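Local coordinates for protein GDP-mannose-dependent alpha-(1-6)-phosphatidylinositol monomannoside mannosyltransferase (Corynebacterium glutamicum, PDB 3OKP) that belongs to the GT-B class of glycosyltransferases, pairing two Rossmann-like domains, and carries a bound guanosine-5'-diphosphate-alpha-D-mannose, at residues A[30-35]-A[371-376]; A[93-98]-A[119-124]; A[172-177]-A[358-363]. All coordinates share one frame; numbering follows the deposited sequence.

From the N terminus, the chain first sets down 30-35, the loop between helix 20-29 and strand 37-42, which pairs with 371-376 near the C terminus to close contact 1. Within this very long loop lie the other two. Contact 2 closes early, joining the loops that follow the neighbouring strands 89-92 and 112-116 of the first sheet. Contact 3 opens later, at 172-177, and is closed by 358-363 after the chain has built the second sheet; it follows contact 2 in series, on the opposite side of the chain's centre. Helices 345-362 and 365-377 then lead from contact 3 to contact 1, the second packing on the N-terminal domain.

Contact 1 (A[30-35]-A[371-376]); sequences ATQDPE and RLTNIL
Gln32, in an extended backbone conformation, passes beside Thr373 on the helix with their CA atoms 6.8 Å apart, the nearest approach of the backbones of 30-35 and 371-376. Its side chain carries the contact. With CG anti to the carbonyl carbon (chi1 -55°) and a bend at chi2 (-62°), Gln32 lays its amide against the helix, sliding past the Thr373 side chain in the opposite direction. Thr373 OG1 sits 3.0 Å from Gln32 NE2 and 3.3 Å from Gln32 OE1, so it lies beside both ends of the amide. The rotation of the amide is fixed from its own loop: Gln32 NE2 donates to Thr31 OG1 at 3.1 Å in a nearly straight bond (171°) lying in the amide plane. Both hydroxyls have a main-chain partner as well, Thr31 OG1 bonding to Phe28 O and Thr373 OG1 to Gly369 O, and the buried Gln32 NE2 adds a weak bond to Gly369 O. Leucine carbons pack beside the aliphatic part and the amide: Leu372 CD2 is 3.8 Å from Gln32 CG, and Leu376 CD1 lies 3.8 Å from Gln32 OE1. Helix 365-377, the last of the chain, crosses back to pack on the N-terminal domain, as is characteristic of the GT-B fold. Ile375 and Leu376 rest on Ile114 of strand 112-116, Arg371 NH1 bonds to His167 O at the end of strand 164-167, and the loop after helix 20-29 brings Gln32 against the Leu372, Thr373 and Leu376 side of the helix.

Contact 2 (A[93-98]-A[119-124]); sequences GAAAPL and GHEVGW
Ala96 places its methyl squarely over the six-membered ring of Trp124: CB stands 3.6 Å from the ring centroid and only 4° off the normal, a CH-pi contact in which all six ring carbons are almost equally distant. Pro97, after a cis peptide bond, joins beside it, its CB 4.3 Å from Trp124 CH2 in an oblique approach. The second point of contact is polar. Ala96 N donates to Glu121 OE2 at 3.4 Å, a weak bond though fairly straight (162°), and Ala95 CB touches the same Glu121 OE2 at 3.6 Å. A bend at chi2 (86°) folds the Glu121 chain as it reaches toward the loop. The carboxylate bridges the two loops, with one main-chain N-H meeting each oxygen: His118 N at OE1 and Ala96 N, weakly, at OE2. Further out, Phe155 and Phe159 of helix 149-159 lie against Glu121, while Ser133 and Leu134 of helix 128-140 touch the Trp124 side chain. His118 adds a bond of its own, from NE2 to Gly93 O, and Ala95 pairs through its backbone with Ser116. The segments follow strands 89-92 and 112-116, adjacent and parallel in the Rossmann-like sheet and linked through helix 102-107. The side chain of Glu121 lies about 13 Å from the bound guanosine-5'-diphosphate-alpha-D-mannose. Across 93-98 and 119-124 the join therefore combines CH-pi and apolar contact at Trp124 with packing at Glu121, where one weak bond adds direction to the buried carboxylate.

Contact 3 (A[172-177]-A[358-363]); sequences VDVKRF and HVEAEW
Val172 and Trp363 form the tight end of this contact. Val172 N donates to Trp363 O at 2.8 Å with an N-H...O angle of 149°, while Val172 CG1 lies 3.5 Å from the same Trp363 O. That methyl stands between the backbone N and the carbonyl carbon (chi1 60°) and also reaches Trp363 CB and Val359 CB, each 4.2 Å from it. The indole leads away from the loop: Trp363 CD1 lies over one face of the His358 ring, 3.6 Å above its plane, and His358 ND1 is tied to Gln300 OE1 of helix 294-301. In the GT-B fold such a meeting belongs to the region between the domains: 172-177 carries the chain from the N-terminal sheet toward helix 182-191, and helix 345-362 approaches the return crossing. An Asx turn shapes the outgoing loop, with Asp173 OD1 accepting from Lys175 N at 3.0 Å. Within this turn, at Val174, the packing thins toward solvent. Val174 CG1 is 4.3 Å from Val359 CG2 and 4.5 Å from Glu360 CG, touching only the aliphatic part of that exposed glutamate. Glu360 OE2 makes a long, weak ion pair with Arg356 NE, and the same guanidinium bonds to Val174 O through NH2. Val172, by contrast, is buried, its side chain about 8 Å from the bound guanosine-5'-diphosphate-alpha-D-mannose.

Contact 1 (A[30-35]-A[371-376])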
ATOM      1  N   ALA A  30       7.156 -12.559  -6.391  1.00 11.37           N
ATOM      2  CA  ALA A  30       6.321 -13.501  -7.139  1.00 11.89           C
ATOM      3  C   ALA A  30       6.159 -13.141  -8.622  1.00 12.08           C
ATOM      4  O   ALA A  30       5.822 -14.000  -9.434  1.00 12.51           O
ATOM      5  CB  ALA A  30       4.957 -13.653  -6.462  1.00 12.07           C
ATOM      6  N   THR A  31       6.413 -11.878  -8.970  1.00 12.03           N
ATOM      7  CA  THR A  31       6.333 -11.416 -10.362  1.00 12.25           C
ATOM      8  C   THR A  31       7.588 -11.755 -11.171  1.00 12.47           C
ATOM      9  O   THR A  31       7.580 -11.676 -12.403  1.00 12.76           O
ATOM     10  CB  THR A  31       6.093  -9.888 -10.458  1.00 12.18           C
ATOM     11  OG1 THR A  31       7.220  -9.182  -9.924  1.00 11.95           O
ATOM     12  CG2 THR A  31       4.825  -9.474  -9.714  1.00 11.95           C
ATOM     13  N   GLN A  32       8.660 -12.132 -10.478  1.00 12.24           N
ATOM     14  CA  GLN A  32       9.942 -12.409 -11.126  1.00 12.51           C
ATOM     15  C   GLN A  32      10.161 -13.902 -11.361  1.00 12.95           C
ATOM     16  O   GLN A  32       9.459 -14.739 -10.791  1.00 12.95           O
ATOM     17  CB  GLN A  32      11.097 -11.834 -10.291  1.00 12.01           C
ATOM     18  CG  GLN A  32      10.968 -10.340  -9.977  1.00 11.58           C
ATOM     19  CD  GLN A  32      10.973  -9.475 -11.227  1.00 11.91           C
ATOM     20  OE1 GLN A  32      11.978  -9.394 -11.935  1.00 12.13           O
ATOM     21  NE2 GLN A  32       9.847  -8.826 -11.503  1.00 12.04           N
ATOM     22  N   ASP A  33      11.136 -14.219 -12.211  1.00 13.56           N
ATOM     23  CA  ASP A  33      11.578 -15.592 -12.426  1.00 14.17           C
ATOM     24  C   ASP A  33      12.173 -16.111 -11.115  1.00 13.89           C
ATOM     25  O   ASP A  33      13.165 -15.562 -10.634  1.00 13.65           O
ATOM     26  CB  ASP A  33      12.624 -15.635 -13.551  1.00 14.71           C
ATOM     27  CG  ASP A  33      13.012 -17.057 -13.960  1.00 15.93           C
ATOM     28  OD1 ASP A  33      12.829 -18.010 -13.172  1.00 16.19           O
ATOM     29  OD2 ASP A  33      13.518 -17.219 -15.090  1.00 17.57           O
ATOM     30  N   PRO A  34      11.561 -17.164 -10.528  1.00 14.01           N
ATOM     31  CA  PRO A  34      12.013 -17.701  -9.237  1.00 13.94           C
ATOM     32  C   PRO A  34      13.473 -18.165  -9.246  1.00 14.22           C
ATOM     33  O   PRO A  34      14.147 -18.105  -8.213  1.00 14.09           O
ATOM     34  CB  PRO A  34      11.070 -18.889  -9.000  1.00 14.11           C
ATOM     35  CG  PRO A  34      10.521 -19.229 -10.351  1.00 14.68           C
ATOM     36  CD  PRO A  34      10.406 -17.916 -11.052  1.00 14.46           C
ATOM     37  N   GLU A  35      13.957 -18.606 -10.406  1.00 14.83           N
ATOM     38  CA  GLU A  35      15.348 -19.037 -10.553  1.00 15.30           C
ATOM     39  C   GLU A  35      16.340 -17.870 -10.464  1.00 14.94           C
ATOM     40  O   GLU A  35      17.534 -18.088 -10.239  1.00 15.14           O
ATOM     41  CB  GLU A  35      15.539 -19.803 -11.867  1.00 16.04           C
ATOM     42  CG  GLU A  35      14.936 -21.202 -11.865  1.00 16.65           C
ATOM     43  CD  GLU A  35      14.884 -21.826 -13.249  1.00 17.51           C
ATOM     44  OE1 GLU A  35      15.788 -21.563 -14.068  1.00 18.75           O
ATOM     45  OE2 GLU A  35      13.933 -22.584 -13.521  1.00 19.17           O
ATOM     46  N   ARG A 371       7.790  -3.305 -14.170  1.00 14.20           N
ATOM     47  CA  ARG A 371       8.640  -2.232 -13.645  1.00 14.35           C
ATOM     48  C   ARG A 371       9.825  -2.781 -12.851  1.00 13.68           C
ATOM     49  O   ARG A 371      10.951  -2.309 -13.012  1.00 13.61           O
ATOM     50  CB  ARG A 371       7.840  -1.266 -12.767  1.00 14.29           C
ATOM     51  CG  ARG A 371       6.916  -0.317 -13.522  1.00 16.32           C
ATOM     52  CD  ARG A 371       6.423   0.768 -12.579  1.00 18.20           C
ATOM     53  NE  ARG A 371       5.457   1.674 -13.193  1.00 20.33           N
ATOM     54  CZ  ARG A 371       4.932   2.733 -12.580  1.00 21.32           C
ATOM     55  NH1 ARG A 371       5.279   3.026 -11.333  1.00 21.77           N
ATOM     56  NH2 ARG A 371       4.059   3.504 -13.213  1.00 22.50           N
ATOM     57  N   LEU A 372       9.568  -3.773 -11.996  1.00 13.16           N
ATOM     58  CA  LEU A 372      10.634  -4.401 -11.213  1.00 12.73           C
ATOM     59  C   LEU A 372      11.614  -5.159 -12.109  1.00 13.07           C
ATOM     60  O   LEU A 372      12.827  -5.095 -11.901  1.00 12.96           O
ATOM     61  CB  LEU A 372      10.071  -5.325 -10.123  1.00 12.19           C
ATOM     62  CG  LEU A 372      11.111  -6.010  -9.221  1.00 11.94           C
ATOM     63  CD1 LEU A 372      11.970  -4.990  -8.463  1.00 11.06           C
ATOM     64  CD2 LEU A 372      10.458  -6.987  -8.255  1.00 11.75           C
ATOM     65  N   THR A 373      11.081  -5.865 -13.104  1.00 13.53           N
ATOM     66  CA  THR A 373      11.908  -6.599 -14.063  1.00 14.25           C
ATOM     67  C   THR A 373      12.890  -5.653 -14.759  1.00 14.71           C
ATOM     68  O   THR A 373      14.077  -5.965 -14.874  1.00 14.71           O
ATOM     69  CB  THR A 373      11.043  -7.365 -15.091  1.00 14.61           C
ATOM     70  OG1 THR A 373      10.174  -8.266 -14.396  1.00 14.58           O
ATOM     71  CG2 THR A 373      11.913  -8.172 -16.060  1.00 15.56           C
ATOM     72  N   ASN A 374      12.393  -4.493 -15.188  1.00 15.09           N
ATOM     73  CA  ASN A 374      13.227  -3.480 -15.835  1.00 15.80           C
ATOM     74  C   ASN A 374      14.368  -2.977 -14.951  1.00 15.47           C
ATOM     75  O   ASN A 374      15.474  -2.741 -15.438  1.00 15.70           O
ATOM     76  CB  ASN A 374      12.375  -2.304 -16.322  1.00 16.27           C
ATOM     77  CG  ASN A 374      11.443  -2.687 -17.462  1.00 17.86           C
ATOM     78  OD1 ASN A 374      11.592  -3.744 -18.084  1.00 19.69           O
ATOM     79  ND2 ASN A 374      10.472  -1.825 -17.742  1.00 19.42           N
ATOM     80  N   ILE A 375      14.094  -2.828 -13.656  1.00 14.78           N
ATOM     81  CA  ILE A 375      15.108  -2.415 -12.688  1.00 14.51           C
ATOM     82  C   ILE A 375      16.157  -3.517 -12.494  1.00 14.70           C
ATOM     83  O   ILE A 375      17.361  -3.255 -12.565  1.00 14.88           O
ATOM     84  CB  ILE A 375      14.475  -2.011 -11.324  1.00 14.06           C
ATOM     85  CG1 ILE A 375      13.531  -0.812 -11.504  1.00 14.01           C
ATOM     86  CG2 ILE A 375      15.556  -1.690 -10.289  1.00 13.68           C
ATOM     87  CD1 ILE A 375      12.625  -0.536 -10.308  1.00 13.75           C
ATOM     88  N   LEU A 376      15.694  -4.745 -12.274  1.00 14.59           N
ATOM     89  CA  LEU A 376      16.584  -5.868 -11.975  1.00 14.95           C
ATOM     90  C   LEU A 376      17.332  -6.429 -13.189  1.00 15.98           C
ATOM     91  O   LEU A 376      18.400  -7.027 -13.037  1.00 16.03           O
ATOM     92  CB  LEU A 376      15.818  -6.988 -11.260  1.00 14.28           C
ATOM     93  CG  LEU A 376      15.155  -6.663  -9.914  1.00 13.36           C
ATOM     94  CD1 LEU A 376      14.391  -7.869  -9.394  1.00 12.22           C
ATOM     95  CD2 LEU A 376      16.177  -6.188  -8.885  1.00 12.16           C
TER

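Contact 2 (A[93-98]-A[119-124])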
ATOM      1  N   GLY A  93      15.091  -4.691   0.742  1.00 10.26           N
ATOM      2  CA  GLY A  93      13.635  -4.536   0.717  1.00 11.00           C
ATOM      3  C   GLY A  93      13.142  -3.303   1.447  1.00 11.44           C
ATOM      4  O   GLY A  93      12.108  -2.731   1.091  1.00 11.79           O
ATOM      5  N   ALA A  94      13.884  -2.911   2.478  1.00 11.74           N
ATOM      6  CA  ALA A  94      13.657  -1.661   3.185  1.00 12.22           C
ATOM      7  C   ALA A  94      15.011  -0.989   3.356  1.00 12.50           C
ATOM      8  O   ALA A  94      15.968  -1.616   3.813  1.00 12.65           O
ATOM      9  CB  ALA A  94      12.991  -1.913   4.533  1.00 12.45           C
ATOM     10  N   ALA A  95      15.090   0.282   2.968  1.00 12.85           N
ATOM     11  CA  ALA A  95      16.360   1.007   2.920  1.00 13.00           C
ATOM     12  C   ALA A  95      17.001   1.207   4.293  1.00 13.28           C
ATOM     13  O   ALA A  95      18.148   0.812   4.509  1.00 13.33           O
ATOM     14  CB  ALA A  95      16.182   2.345   2.203  1.00 13.16           C
ATOM     15  N   ALA A  96      16.262   1.813   5.218  1.00 13.43           N
ATOM     16  CA  ALA A  96      16.797   2.130   6.542  1.00 13.78           C
ATOM     17  C   ALA A  96      16.416   1.068   7.575  1.00 13.60           C
ATOM     18  O   ALA A  96      15.231   0.773   7.739  1.00 13.80           O
ATOM     19  CB  ALA A  96      16.321   3.507   6.987  1.00 14.26           C
ATOM     20  N   PRO A  97      17.411   0.502   8.292  1.00 13.40           N
ATOM     21  CA  PRO A  97      18.848   0.762   8.215  1.00 13.13           C
ATOM     22  C   PRO A  97      19.707  -0.250   7.428  1.00 12.60           C
ATOM     23  O   PRO A  97      20.914  -0.035   7.306  1.00 12.69           O
ATOM     24  CB  PRO A  97      19.258   0.709   9.688  1.00 13.61           C
ATOM     25  CG  PRO A  97      18.341  -0.357  10.281  1.00 13.71           C
ATOM     26  CD  PRO A  97      17.110  -0.451   9.378  1.00 13.53           C
ATOM     27  N   LEU A  98      19.114  -1.327   6.909  1.00 11.83           N
ATOM     28  CA  LEU A  98      19.909  -2.426   6.323  1.00 11.52           C
ATOM     29  C   LEU A  98      20.762  -2.065   5.101  1.00 11.30           C
ATOM     30  O   LEU A  98      21.819  -2.666   4.889  1.00 11.34           O
ATOM     31  CB  LEU A  98      19.047  -3.660   6.016  1.00 11.21           C
ATOM     32  CG  LEU A  98      18.682  -4.609   7.164  1.00 11.25           C
ATOM     33  CD1 LEU A  98      17.830  -5.750   6.627  1.00 10.65           C
ATOM     34  CD2 LEU A  98      19.914  -5.150   7.893  1.00 11.19           C
ATOM     35  N   GLY A 119       7.342   4.214   4.019  1.00 17.21           N
ATOM     36  CA  GLY A 119       6.815   5.364   4.757  1.00 18.38           C
ATOM     37  C   GLY A 119       7.800   5.983   5.734  1.00 18.98           C
ATOM     38  O   GLY A 119       7.864   7.208   5.868  1.00 19.44           O
ATOM     39  N   HIS A 120       8.573   5.131   6.405  1.00 19.13           N
ATOM     40  CA  HIS A 120       9.424   5.539   7.527  1.00 19.76           C
ATOM     41  C   HIS A 120      10.521   6.550   7.184  1.00 19.89           C
ATOM     42  O   HIS A 120      10.855   7.397   8.012  1.00 20.45           O
ATOM     43  CB  HIS A 120      10.045   4.309   8.203  1.00 19.65           C
ATOM     44  N   GLU A 121      11.069   6.463   5.972  1.00 19.57           N
ATOM     45  CA  GLU A 121      12.179   7.328   5.549  1.00 19.62           C
ATOM     46  C   GLU A 121      11.842   8.825   5.564  1.00 20.24           C
ATOM     47  O   GLU A 121      12.741   9.662   5.673  1.00 20.37           O
ATOM     48  CB  GLU A 121      12.711   6.913   4.173  1.00 19.17           C
ATOM     49  CG  GLU A 121      13.556   5.633   4.175  1.00 18.81           C
ATOM     50  CD  GLU A 121      12.738   4.348   4.052  1.00 18.82           C
ATOM     51  OE1 GLU A 121      11.505   4.420   3.834  1.00 18.56           O
ATOM     52  OE2 GLU A 121      13.339   3.256   4.171  1.00 18.53           O
ATOM     53  N   VAL A 122      10.553   9.149   5.458  1.00 20.60           N
ATOM     54  CA  VAL A 122      10.076  10.533   5.576  1.00 21.47           C
ATOM     55  C   VAL A 122      10.460  11.116   6.939  1.00 21.99           C
ATOM     56  O   VAL A 122      11.013  12.212   7.019  1.00 22.42           O
ATOM     57  CB  VAL A 122       8.536  10.639   5.367  1.00 21.72           C
ATOM     58  CG1 VAL A 122       8.059  12.080   5.545  1.00 22.76           C
ATOM     59  CG2 VAL A 122       8.134  10.117   3.990  1.00 21.62           C
ATOM     60  N   GLY A 123      10.176  10.367   8.002  1.00 22.19           N
ATOM     61  CA  GLY A 123      10.532  10.771   9.360  1.00 22.84           C
ATOM     62  C   GLY A 123      12.032  10.817   9.591  1.00 22.88           C
ATOM     63  O   GLY A 123      12.512  11.614  10.399  1.00 23.21           O
ATOM     64  N   TRP A 124      12.767   9.955   8.883  1.00 22.45           N
ATOM     65  CA  TRP A 124      14.232   9.914   8.954  1.00 22.85           C
ATOM     66  C   TRP A 124      14.891  11.182   8.398  1.00 23.57           C
ATOM     67  O   TRP A 124      16.005  11.532   8.789  1.00 23.89           O
ATOM     68  CB  TRP A 124      14.776   8.680   8.222  1.00 21.96           C
ATOM     69  CG  TRP A 124      14.699   7.393   9.005  1.00 21.70           C
ATOM     70  CD1 TRP A 124      13.570   6.779   9.461  1.00 21.57           C
ATOM     71  CD2 TRP A 124      15.796   6.553   9.396  1.00 21.36           C
ATOM     72  NE1 TRP A 124      13.891   5.620  10.126  1.00 21.42           N
ATOM     73  CE2 TRP A 124      15.251   5.455  10.100  1.00 21.59           C
ATOM     74  CE3 TRP A 124      17.186   6.623   9.226  1.00 21.42           C
ATOM     75  CZ2 TRP A 124      16.048   4.432  10.635  1.00 21.44           C
ATOM     76  CZ3 TRP A 124      17.978   5.607   9.757  1.00 21.45           C
ATOM     77  CH2 TRP A 124      17.403   4.526  10.451  1.00 21.25           C
TER

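Contact 3 (A[172-177]-A[358-363])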
ATOM      1  N   VAL A 172      -1.831  -3.795  -7.294  1.00 12.15           N
ATOM      2  CA  VAL A 172      -3.075  -4.374  -6.795  1.00 12.06           C
ATOM      3  C   VAL A 172      -3.411  -5.623  -7.620  1.00 11.92           C
ATOM      4  O   VAL A 172      -3.180  -5.648  -8.830  1.00 11.86           O
ATOM      5  CB  VAL A 172      -4.241  -3.329  -6.781  1.00 12.15           C
ATOM      6  CG1 VAL A 172      -4.542  -2.786  -8.187  1.00 12.30           C
ATOM      7  CG2 VAL A 172      -5.492  -3.908  -6.136  1.00 12.16           C
ATOM      8  N   ASP A 173      -3.910  -6.665  -6.956  1.00 13.10           N
ATOM      9  CA  ASP A 173      -4.317  -7.898  -7.635  1.00 13.54           C
ATOM     10  C   ASP A 173      -5.663  -7.693  -8.334  1.00 13.21           C
ATOM     11  O   ASP A 173      -6.720  -7.705  -7.692  1.00 12.91           O
ATOM     12  CB  ASP A 173      -4.385  -9.073  -6.648  1.00 13.77           C
ATOM     13  CG  ASP A 173      -4.581 -10.425  -7.337  1.00 14.65           C
ATOM     14  OD1 ASP A 173      -5.078 -10.479  -8.484  1.00 14.13           O
ATOM     15  OD2 ASP A 173      -4.233 -11.451  -6.715  1.00 16.09           O
ATOM     16  N   VAL A 174      -5.611  -7.519  -9.652  1.00 13.28           N
ATOM     17  CA  VAL A 174      -6.807  -7.237 -10.457  1.00 13.19           C
ATOM     18  C   VAL A 174      -7.706  -8.462 -10.708  1.00 13.54           C
ATOM     19  O   VAL A 174      -8.801  -8.326 -11.259  1.00 13.70           O
ATOM     20  CB  VAL A 174      -6.454  -6.530 -11.800  1.00 13.22           C
ATOM     21  CG1 VAL A 174      -5.873  -5.144 -11.538  1.00 12.83           C
ATOM     22  CG2 VAL A 174      -5.500  -7.376 -12.642  1.00 13.68           C
ATOM     23  N   LYS A 175      -7.244  -9.644 -10.306  1.00 14.02           N
ATOM     24  CA  LYS A 175      -8.066 -10.856 -10.378  1.00 14.51           C
ATOM     25  C   LYS A 175      -8.851 -11.105  -9.089  1.00 14.24           C
ATOM     26  O   LYS A 175      -9.959 -11.647  -9.128  1.00 14.27           O
ATOM     27  CB  LYS A 175      -7.218 -12.079 -10.737  1.00 15.26           C
ATOM     28  CG  LYS A 175      -6.924 -12.204 -12.225  1.00 16.22           C
ATOM     29  N   ARG A 176      -8.272 -10.714  -7.956  1.00 13.80           N
ATOM     30  CA  ARG A 176      -8.944 -10.823  -6.656  1.00 13.67           C
ATOM     31  C   ARG A 176      -9.839  -9.610  -6.408  1.00 13.05           C
ATOM     32  O   ARG A 176     -10.983  -9.753  -5.967  1.00 13.03           O
ATOM     33  CB  ARG A 176      -7.923 -10.966  -5.522  1.00 13.67           C
ATOM     34  N   PHE A 177      -9.304  -8.421  -6.678  1.00 12.63           N
ATOM     35  CA  PHE A 177     -10.085  -7.191  -6.642  1.00 12.26           C
ATOM     36  C   PHE A 177     -10.618  -6.939  -8.046  1.00 12.23           C
ATOM     37  O   PHE A 177      -9.902  -6.460  -8.930  1.00 12.31           O
ATOM     38  CB  PHE A 177      -9.248  -6.012  -6.134  1.00 12.04           C
ATOM     39  CG  PHE A 177      -8.842  -6.134  -4.693  1.00 12.07           C
ATOM     40  CD1 PHE A 177      -9.668  -5.650  -3.681  1.00 12.27           C
ATOM     41  CD2 PHE A 177      -7.631  -6.727  -4.344  1.00 12.73           C
ATOM     42  CE1 PHE A 177      -9.299  -5.760  -2.343  1.00 12.79           C
ATOM     43  CE2 PHE A 177      -7.251  -6.845  -3.010  1.00 13.25           C
ATOM     44  CZ  PHE A 177      -8.088  -6.362  -2.005  1.00 13.19           C
ATOM     45  N   HIS A 358      -8.083   2.065 -15.389  1.00 10.31           N
ATOM     46  CA  HIS A 358      -6.910   2.763 -14.856  1.00 10.71           C
ATOM     47  C   HIS A 358      -5.927   1.820 -14.158  1.00 10.94           C
ATOM     48  O   HIS A 358      -4.730   1.837 -14.458  1.00 11.09           O
ATOM     49  CB  HIS A 358      -7.342   3.893 -13.909  1.00 10.19           C
ATOM     50  CG  HIS A 358      -6.204   4.693 -13.352  1.00 10.48           C
ATOM     51  ND1 HIS A 358      -6.080   4.970 -12.007  1.00 11.01           N
ATOM     52  CD2 HIS A 358      -5.144   5.280 -13.956  1.00 10.84           C
ATOM     53  CE1 HIS A 358      -4.991   5.692 -11.808  1.00 10.47           C
ATOM     54  NE2 HIS A 358      -4.405   5.892 -12.974  1.00 11.00           N
ATOM     55  N   VAL A 359      -6.433   1.002 -13.237  1.00 11.22           N
ATOM     56  CA  VAL A 359      -5.583   0.056 -12.503  1.00 12.02           C
ATOM     57  C   VAL A 359      -5.031  -1.064 -13.395  1.00 12.77           C
ATOM     58  O   VAL A 359      -3.899  -1.508 -13.203  1.00 12.91           O
ATOM     59  CB  VAL A 359      -6.275  -0.532 -11.234  1.00 11.64           C
ATOM     60  CG1 VAL A 359      -6.471   0.554 -10.174  1.00 11.62           C
ATOM     61  CG2 VAL A 359      -7.596  -1.195 -11.578  1.00 12.37           C
ATOM     62  N   GLU A 360      -5.824  -1.502 -14.374  1.00 13.43           N
ATOM     63  CA  GLU A 360      -5.362  -2.502 -15.341  1.00 14.55           C
ATOM     64  C   GLU A 360      -4.227  -1.960 -16.211  1.00 14.95           C
ATOM     65  O   GLU A 360      -3.350  -2.714 -16.638  1.00 15.33           O
ATOM     66  CB  GLU A 360      -6.509  -2.986 -16.229  1.00 14.82           C
ATOM     67  CG  GLU A 360      -7.472  -3.939 -15.548  1.00 16.02           C
ATOM     68  CD  GLU A 360      -8.326  -4.700 -16.541  1.00 18.37           C
ATOM     69  OE1 GLU A 360      -7.829  -5.689 -17.122  1.00 20.58           O
ATOM     70  OE2 GLU A 360      -9.496  -4.317 -16.740  1.00 19.16           O
ATOM     71  N   ALA A 361      -4.248  -0.652 -16.462  1.00 14.94           N
ATOM     72  CA  ALA A 361      -3.227  -0.005 -17.282  1.00 15.49           C
ATOM     73  C   ALA A 361      -1.992   0.438 -16.495  1.00 15.53           C
ATOM     74  O   ALA A 361      -0.895   0.508 -17.050  1.00 15.87           O
ATOM     75  CB  ALA A 361      -3.829   1.180 -18.043  1.00 15.54           C
ATOM     76  N   GLU A 362      -2.162   0.722 -15.203  1.00 15.26           N
ATOM     77  CA  GLU A 362      -1.108   1.395 -14.434  1.00 15.45           C
ATOM     78  C   GLU A 362      -0.781   0.831 -13.048  1.00 15.16           C
ATOM     79  O   GLU A 362       0.262   1.171 -12.478  1.00 15.23           O
ATOM     80  CB  GLU A 362      -1.419   2.899 -14.321  1.00 15.32           C
ATOM     81  CG  GLU A 362      -0.555   3.803 -15.203  1.00 17.01           C
ATOM     82  CD  GLU A 362      -0.823   3.638 -16.688  1.00 18.19           C
ATOM     83  N   TRP A 363      -1.647  -0.024 -12.504  1.00 13.45           N
ATOM     84  CA  TRP A 363      -1.522  -0.412 -11.092  1.00 13.39           C
ATOM     85  C   TRP A 363      -1.530  -1.908 -10.762  1.00 13.30           C
ATOM     86  O   TRP A 363      -1.349  -2.284  -9.602  1.00 13.36           O
ATOM     87  CB  TRP A 363      -2.581   0.308 -10.254  1.00 13.32           C
ATOM     88  CG  TRP A 363      -2.341   1.776 -10.123  1.00 13.42           C
ATOM     89  CD1 TRP A 363      -2.967   2.774 -10.811  1.00 13.27           C
ATOM     90  CD2 TRP A 363      -1.400   2.418  -9.251  1.00 13.32           C
ATOM     91  NE1 TRP A 363      -2.481   3.999 -10.419  1.00 13.18           N
ATOM     92  CE2 TRP A 363      -1.518   3.809  -9.461  1.00 13.37           C
ATOM     93  CE3 TRP A 363      -0.471   1.951  -8.310  1.00 13.38           C
ATOM     94  CZ2 TRP A 363      -0.742   4.742  -8.765  1.00 13.36           C
ATOM     95  CZ3 TRP A 363       0.297   2.878  -7.615  1.00 13.32           C
ATOM     96  CH2 TRP A 363       0.156   4.259  -7.847  1.00 13.46           C
TER